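Long-range contacts in diacylglycerol kinase (Bacillus anthracis, PDB 3S40), which probably transfers the gamma-phosphate of ATP to diacylglycerol, making phosphatidic acid: residues Met200-Glu205 / Phe213-Cys219; Asp220-Leu224 / Val257-Ser261. One frame throughout, in Å; residues are numbered along the deposited sequence.

Interaction 1 of 2, residues Met200-Glu205 / Phe213-Cys219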
HETATM    1  N   MSE A 200      -2.488 -10.670 -10.501  1.00 42.57           N
HETATM    2  CA  MSE A 200      -2.092  -9.622  -9.588  1.00 35.51           C
HETATM    3  C   MSE A 200      -0.611  -9.373  -9.450  1.00 35.83           C
HETATM    4  O   MSE A 200       0.216 -10.281  -9.585  1.00 36.33           O
HETATM    5  CB  MSE A 200      -2.714  -9.838  -8.239  1.00 40.99           C
HETATM    6  CG  MSE A 200      -4.070  -9.233  -8.224  1.00 54.88           C
HETATM    7 SE   MSE A 200      -4.815  -9.505  -6.542  0.59 62.60          SE
HETATM    8  CE  MSE A 200      -3.311  -8.820  -5.438  1.00 24.07           C
ATOM      9  N   VAL A 201      -0.313  -8.108  -9.175  1.00 29.50           N
ATOM     10  CA  VAL A 201       1.029  -7.619  -8.985  1.00 30.85           C
ATOM     11  C   VAL A 201       1.069  -6.969  -7.617  1.00 30.12           C
ATOM     12  O   VAL A 201       0.414  -5.964  -7.386  1.00 29.17           O
ATOM     13  CB  VAL A 201       1.387  -6.590 -10.066  1.00 30.24           C
ATOM     14  CG1 VAL A 201       2.859  -6.224  -9.982  1.00 28.65           C
ATOM     15  CG2 VAL A 201       1.065  -7.162 -11.425  1.00 31.37           C
ATOM     16  N   GLY A 202       1.827  -7.560  -6.704  1.00 35.71           N
ATOM     17  CA  GLY A 202       1.809  -7.140  -5.315  1.00 28.55           C
ATOM     18  C   GLY A 202       3.073  -6.458  -4.839  1.00 30.92           C
ATOM     19  O   GLY A 202       4.181  -6.791  -5.260  1.00 29.14           O
ATOM     20  N   ASN A 203       2.896  -5.506  -3.934  1.00 26.98           N
ATOM     21  CA  ASN A 203       4.003  -4.798  -3.324  1.00 27.41           C
ATOM     22  C   ASN A 203       3.847  -4.791  -1.820  1.00 25.92           C
ATOM     23  O   ASN A 203       4.812  -4.955  -1.095  1.00 35.30           O
ATOM     24  CB  ASN A 203       4.073  -3.353  -3.816  1.00 26.55           C
ATOM     25  CG  ASN A 203       5.334  -2.644  -3.341  1.00 31.04           C
ATOM     26  OD1 ASN A 203       6.443  -3.154  -3.495  1.00 35.92           O
ATOM     27  ND2 ASN A 203       5.163  -1.475  -2.740  1.00 30.90           N
ATOM     28  N   GLY A 204       2.617  -4.587  -1.362  1.00 31.41           N
ATOM     29  CA  GLY A 204       2.310  -4.583   0.054  1.00 23.93           C
ATOM     30  C   GLY A 204       2.118  -5.979   0.619  1.00 25.66           C
ATOM     31  O   GLY A 204       1.810  -6.928  -0.101  1.00 24.79           O
ATOM     32  N   GLU A 205       2.281  -6.095   1.929  1.00 30.90           N
ATOM     33  CA  GLU A 205       2.351  -7.395   2.582  1.00 23.91           C
ATOM     34  C   GLU A 205       1.011  -7.771   3.216  1.00 27.58           C
ATOM     35  O   GLU A 205       0.869  -8.838   3.790  1.00 26.18           O
ATOM     36  CB  GLU A 205       3.538  -7.393   3.568  1.00 18.00           C
ATOM     37  CG  GLU A 205       4.834  -6.916   2.852  1.00 29.51           C
ATOM     38  CD  GLU A 205       6.068  -6.781   3.759  1.00 34.27           C
ATOM     39  OE1 GLU A 205       7.027  -6.061   3.380  1.00 36.07           O
ATOM     40  OE2 GLU A 205       6.086  -7.387   4.844  1.00 35.22           O
ATOM     41  N   PHE A 213      -2.232 -12.907   0.392  1.00 24.20           N
ATOM     42  CA  PHE A 213      -2.204 -14.297  -0.060  1.00 33.63           C
ATOM     43  C   PHE A 213      -1.054 -14.597  -1.037  1.00 36.36           C
ATOM     44  O   PHE A 213      -0.834 -15.752  -1.409  1.00 41.32           O
ATOM     45  CB  PHE A 213      -3.556 -14.681  -0.674  1.00 41.96           C
ATOM     46  CG  PHE A 213      -4.016 -13.758  -1.779  1.00 34.58           C
ATOM     47  CD1 PHE A 213      -3.389 -13.781  -3.019  1.00 34.37           C
ATOM     48  CD2 PHE A 213      -5.082 -12.891  -1.580  1.00 35.20           C
ATOM     49  CE1 PHE A 213      -3.805 -12.960  -4.045  1.00 25.33           C
ATOM     50  CE2 PHE A 213      -5.513 -12.049  -2.605  1.00 36.76           C
ATOM     51  CZ  PHE A 213      -4.876 -12.084  -3.842  1.00 32.03           C
ATOM     52  N   ILE A 214      -0.321 -13.567  -1.456  1.00 34.61           N
ATOM     53  CA  ILE A 214       0.881 -13.767  -2.279  1.00 24.01           C
ATOM     54  C   ILE A 214       2.075 -14.095  -1.381  1.00 30.57           C
ATOM     55  O   ILE A 214       2.464 -13.287  -0.531  1.00 32.22           O
ATOM     56  CB  ILE A 214       1.199 -12.520  -3.136  1.00 28.25           C
ATOM     57  CG1 ILE A 214      -0.020 -12.114  -3.968  1.00 29.19           C
ATOM     58  CG2 ILE A 214       2.432 -12.746  -4.051  1.00 27.82           C
ATOM     59  CD1 ILE A 214       0.201 -10.842  -4.813  1.00 24.83           C
ATOM     60  N   PRO A 215       2.665 -15.289  -1.559  1.00 31.41           N
ATOM     61  CA  PRO A 215       3.752 -15.713  -0.669  1.00 36.96           C
ATOM     62  C   PRO A 215       5.004 -14.852  -0.805  1.00 29.06           C
ATOM     63  O   PRO A 215       5.407 -14.477  -1.902  1.00 26.73           O
ATOM     64  CB  PRO A 215       4.040 -17.162  -1.115  1.00 37.50           C
ATOM     65  CG  PRO A 215       2.807 -17.588  -1.841  1.00 33.65           C
ATOM     66  CD  PRO A 215       2.325 -16.336  -2.533  1.00 36.47           C
ATOM     67  N   ASN A 216       5.607 -14.548   0.336  1.00 28.47           N
ATOM     68  CA  ASN A 216       6.791 -13.703   0.414  1.00 35.83           C
ATOM     69  C   ASN A 216       6.780 -12.381  -0.361  1.00 29.17           C
ATOM     70  O   ASN A 216       7.829 -11.906  -0.763  1.00 25.36           O
ATOM     71  CB  ASN A 216       8.066 -14.486   0.064  1.00 47.69           C
ATOM     72  CG  ASN A 216       9.323 -13.837   0.653  1.00 58.65           C
ATOM     73  OD1 ASN A 216       9.309 -13.365   1.796  1.00 60.08           O
ATOM     74  ND2 ASN A 216      10.403 -13.789  -0.133  1.00 55.43           N
ATOM     75  N   VAL A 217       5.625 -11.768  -0.574  1.00 24.34           N
ATOM     76  CA  VAL A 217       5.649 -10.416  -1.127  1.00 21.90           C
ATOM     77  C   VAL A 217       6.244  -9.491  -0.045  1.00 25.91           C
ATOM     78  O   VAL A 217       5.991  -9.689   1.133  1.00 25.87           O
ATOM     79  CB  VAL A 217       4.242  -9.952  -1.553  1.00 32.33           C
ATOM     80  CG1 VAL A 217       3.248 -10.180  -0.418  1.00 27.27           C
ATOM     81  CG2 VAL A 217       4.261  -8.496  -2.006  1.00 29.90           C
ATOM     82  N   LYS A 218       7.068  -8.524  -0.443  1.00 25.89           N
ATOM     83  CA  LYS A 218       7.715  -7.598   0.492  1.00 25.66           C
ATOM     84  C   LYS A 218       7.670  -6.201  -0.097  1.00 36.19           C
ATOM     85  O   LYS A 218       7.858  -6.042  -1.311  1.00 30.23           O
ATOM     86  CB  LYS A 218       9.187  -7.948   0.695  1.00 27.74           C
ATOM     87  CG  LYS A 218       9.468  -9.298   1.318  1.00 36.50           C
ATOM     88  CD  LYS A 218       9.198  -9.294   2.812  1.00 42.98           C
ATOM     89  CE  LYS A 218       9.555 -10.658   3.395  1.00 44.01           C
ATOM     90  NZ  LYS A 218       9.226 -10.800   4.845  1.00 43.20           N
ATOM     91  N   CYS A 219       7.450  -5.183   0.743  1.00 21.47           N
ATOM     92  CA  CYS A 219       7.343  -3.826   0.209  1.00 22.90           C
ATOM     93  C   CYS A 219       8.709  -3.201  -0.124  1.00 26.57           C
ATOM     94  O   CYS A 219       8.771  -2.139  -0.748  1.00 31.36           O
ATOM     95  CB  CYS A 219       6.591  -2.908   1.186  1.00 20.91           C
ATOM     96  SG  CYS A 219       7.498  -2.587   2.735  1.00 27.81           S
TER
HETATM   97  O   HOH W   1       8.976  -4.280  -3.197  1.00 36.28           O
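Met200 and Phe213 meet at the apolar end of this contact in the beta-sandwich-like C-terminal domain, where the end of strand 198-202 is covered by the irregular loop that leads to strand 224-230. The pair is a Met-aromatic contact made at the ring edge: SE of Met200, a selenomethionine, lies 3.7 Å from Phe213 CZ, and the line from SE to the ring centroid is 78° off the ring normal. Bending at chi3 (51°) turns the methyl group back, and Met200 CE reaches Ile214 CD1 at 4.1 Å. The same Ile214 methyl rests against the CA of Gly202. Next along the loop, a type II turn from Ile214 to Val217 brings Val217 back to the strand end. Its CG2, anti to the backbone N, is set among backbone carbonyls and comes within 3.5 Å of Gly204 O. This half is buried; Phe237 also packs edge-to-face on the Phe213 ring.

The other half is polar, and Glu205 and Lys218 in it are partly exposed. Lys218 touches Glu205 through its aliphatic carbons, its CD 3.9 Å from Glu205 OE1. A water bridges the segments beside it, 2.8 Å from Asn203 OD1 and 2.8 Å from Lys218 O. The amide nitrogen of Asn203 points to other partners, the carbonyls of Leu139 and Asp129, which fixes the rotation of the amide. Glu205 is extended beyond CG, carrying its carboxylate past the Val217 carbonyl to the backbone of Cys219. There Cys219 N donates to the anti lone pair of Glu205 OE1 over 2.8 Å, with an N-H...O angle of 165°.

Interaction 2 of 2, residues Asp220-Leu224 / Val257-Ser261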
ATOM      1  N   ASP A 220       9.795  -3.843   0.304  1.00 21.57           N
ATOM      2  CA  ASP A 220      11.135  -3.252   0.185  1.00 26.83           C
ATOM      3  C   ASP A 220      12.221  -4.205  -0.360  1.00 35.63           C
ATOM      4  O   ASP A 220      13.415  -3.981  -0.121  1.00 23.08           O
ATOM      5  CB  ASP A 220      11.592  -2.726   1.551  1.00 26.89           C
ATOM      6  CG  ASP A 220      11.629  -3.820   2.609  1.00 33.28           C
ATOM      7  OD1 ASP A 220      11.252  -4.969   2.279  1.00 31.73           O
ATOM      8  OD2 ASP A 220      12.028  -3.540   3.765  1.00 30.90           O
ATOM      9  N   ASP A 221      11.831  -5.257  -1.077  1.00 29.19           N
ATOM     10  CA  ASP A 221      12.843  -6.174  -1.621  1.00 26.21           C
ATOM     11  C   ASP A 221      13.285  -5.857  -3.061  1.00 30.57           C
ATOM     12  O   ASP A 221      14.025  -6.618  -3.670  1.00 29.82           O
ATOM     13  CB  ASP A 221      12.422  -7.632  -1.477  1.00 27.23           C
ATOM     14  CG  ASP A 221      11.263  -8.016  -2.397  1.00 35.66           C
ATOM     15  OD1 ASP A 221      10.872  -9.206  -2.355  1.00 34.98           O
ATOM     16  OD2 ASP A 221      10.743  -7.143  -3.140  1.00 25.32           O
ATOM     17  N   GLY A 222      12.846  -4.722  -3.590  1.00 31.80           N
ATOM     18  CA  GLY A 222      13.284  -4.273  -4.897  1.00 30.03           C
ATOM     19  C   GLY A 222      12.635  -4.962  -6.084  1.00 35.44           C
ATOM     20  O   GLY A 222      13.046  -4.762  -7.230  1.00 38.55           O
ATOM     21  N   THR A 223      11.631  -5.789  -5.829  1.00 31.96           N
ATOM     22  CA  THR A 223      10.904  -6.437  -6.922  1.00 25.69           C
ATOM     23  C   THR A 223       9.412  -6.410  -6.649  1.00 32.23           C
ATOM     24  O   THR A 223       8.973  -6.113  -5.530  1.00 31.94           O
ATOM     25  CB  THR A 223      11.327  -7.915  -7.136  1.00 36.56           C
ATOM     26  OG1 THR A 223      10.876  -8.708  -6.034  1.00 45.13           O
ATOM     27  CG2 THR A 223      12.844  -8.053  -7.280  1.00 44.28           C
ATOM     28  N   LEU A 224       8.652  -6.736  -7.685  1.00 29.23           N
ATOM     29  CA  LEU A 224       7.213  -6.888  -7.608  1.00 32.79           C
ATOM     30  C   LEU A 224       6.883  -8.362  -7.745  1.00 38.02           C
ATOM     31  O   LEU A 224       7.627  -9.111  -8.400  1.00 27.00           O
ATOM     32  CB  LEU A 224       6.570  -6.132  -8.760  1.00 32.36           C
ATOM     33  CG  LEU A 224       6.703  -4.627  -8.574  1.00 36.27           C
ATOM     34  CD1 LEU A 224       6.046  -3.871  -9.709  1.00 32.25           C
ATOM     35  CD2 LEU A 224       6.066  -4.252  -7.240  1.00 39.87           C
ATOM     36  N   VAL A 257       5.876 -15.348  -9.729  1.00 37.80           N
ATOM     37  CA  VAL A 257       7.272 -15.020  -9.950  1.00 36.17           C
ATOM     38  C   VAL A 257       7.538 -13.607  -9.462  1.00 40.68           C
ATOM     39  O   VAL A 257       6.609 -12.805  -9.320  1.00 37.52           O
ATOM     40  CB  VAL A 257       7.652 -15.122 -11.441  1.00 42.89           C
ATOM     41  CG1 VAL A 257       7.034 -13.977 -12.234  1.00 33.92           C
ATOM     42  CG2 VAL A 257       9.162 -15.107 -11.602  1.00 45.02           C
ATOM     43  N   LYS A 258       8.803 -13.307  -9.194  1.00 35.40           N
ATOM     44  CA  LYS A 258       9.199 -11.951  -8.842  1.00 35.42           C
ATOM     45  C   LYS A 258       9.918 -11.304 -10.002  1.00 33.11           C
ATOM     46  O   LYS A 258      10.766 -11.924 -10.616  1.00 37.20           O
ATOM     47  CB  LYS A 258      10.081 -11.959  -7.593  1.00 39.68           C
ATOM     48  CG  LYS A 258       9.277 -12.033  -6.293  1.00 34.35           C
ATOM     49  CD  LYS A 258      10.135 -12.520  -5.136  1.00 37.91           C
ATOM     50  CE  LYS A 258       9.388 -12.442  -3.817  1.00 43.16           C
ATOM     51  NZ  LYS A 258       9.183 -11.017  -3.415  1.00 50.28           N
ATOM     52  N   ALA A 259       9.578 -10.059 -10.313  1.00 43.25           N
ATOM     53  CA  ALA A 259      10.233  -9.377 -11.424  1.00 44.55           C
ATOM     54  C   ALA A 259      10.284  -7.867 -11.224  1.00 33.91           C
ATOM     55  O   ALA A 259       9.502  -7.316 -10.457  1.00 37.60           O
ATOM     56  CB  ALA A 259       9.545  -9.724 -12.733  1.00 46.64           C
ATOM     57  N   LYS A 260      11.214  -7.198 -11.901  1.00 33.65           N
ATOM     58  CA  LYS A 260      11.332  -5.743 -11.773  1.00 41.22           C
ATOM     59  C   LYS A 260      10.602  -4.988 -12.876  1.00 39.47           C
ATOM     60  O   LYS A 260      10.161  -3.866 -12.665  1.00 39.57           O
ATOM     61  CB  LYS A 260      12.792  -5.294 -11.730  1.00 39.99           C
ATOM     62  CG  LYS A 260      13.524  -5.663 -10.458  1.00 54.60           C
ATOM     63  CD  LYS A 260      14.831  -4.904 -10.357  1.00 62.21           C
ATOM     64  CE  LYS A 260      15.539  -5.188  -9.041  1.00 72.88           C
ATOM     65  NZ  LYS A 260      16.576  -4.154  -8.743  1.00 75.62           N
ATOM     66  N   SER A 261      10.505  -5.594 -14.056  1.00 37.82           N
ATOM     67  CA  SER A 261       9.899  -4.928 -15.201  1.00 41.97           C
ATOM     68  C   SER A 261       8.894  -5.855 -15.857  1.00 45.70           C
ATOM     69  O   SER A 261       9.242  -6.936 -16.353  1.00 51.97           O
ATOM     70  CB  SER A 261      10.961  -4.491 -16.209  1.00 46.66           C
ATOM     71  OG  SER A 261      10.375  -3.707 -17.237  1.00 51.88           O
TER
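The carboxylate of Asp221 is the flat group facing Lys258, and its two oxygens do different work. OD1 offers its syn lone pair, on the side of the other oxygen, to Lys258 NZ, a salt bridge of 2.7 Å. Above the plane, 45° out of it, the backbone N of Thr223 donates to OD2 over 3.1 Å, closing an Asx turn; the Thr223 hydroxyl adds a weak bond to the same oxygen. Chi1 of 70° puts Asp221 CG between the backbone N and the carbonyl carbon, which folds the carboxylate over the turn it closes. Lys258 bends only at chi4 (-69°), which swings the ammonium to the aspartate after the methylenes have run past Thr223. Across that run Thr223 OG1 lies 3.7 Å from Lys258 CB, the two side chains at roughly a right angle. The ammonium is shared with Asp225, a second salt-bridge partner, so two acidic groups would be expected to favour its charged form.

Beyond the turn the chain enters the sheet of the beta-sandwich-like domain. Leu224, first residue of strand 224-230, faces Ala259 on edge strand 254-259 as an antiparallel hydrogen-bonded pair. Leu224 N donates to Ala259 O at 3.0 Å and Ala259 N returns the bond to Leu224 O at 2.9 Å. Leu224 and Ala259 put their side chains on the same face, where Leu224 packs on Ile286 and Leu288 of strand 284-296. On the exposed side, extended Lys260 lies along the Gly222 carbonyl: its CE is 3.1 Å from Gly222 O, and its CG is 4.0 Å from Thr223 CG2.

Read from the N terminus, strand 198-202 comes first, and interaction 1 closes the short excursion through strands 206-207 and 210-211 by bringing 213-219 back over the strand end. Interaction 2 begins at the very next residue, Asp220, and closes a longer loop that holds helix 234-240 before the chain returns along strand 254-259. The two closures follow in series and neither nests in nor crosses the other. Both reach one antiparallel sheet, in which 224-230 lies between 198-202 and 254-259. Their centres are 9 Å apart, and they touch: Asn216 O probably accepts a hydrogen bond from Lys258 NZ, while Leu224 packs against Val201, Gly202 and Asn203.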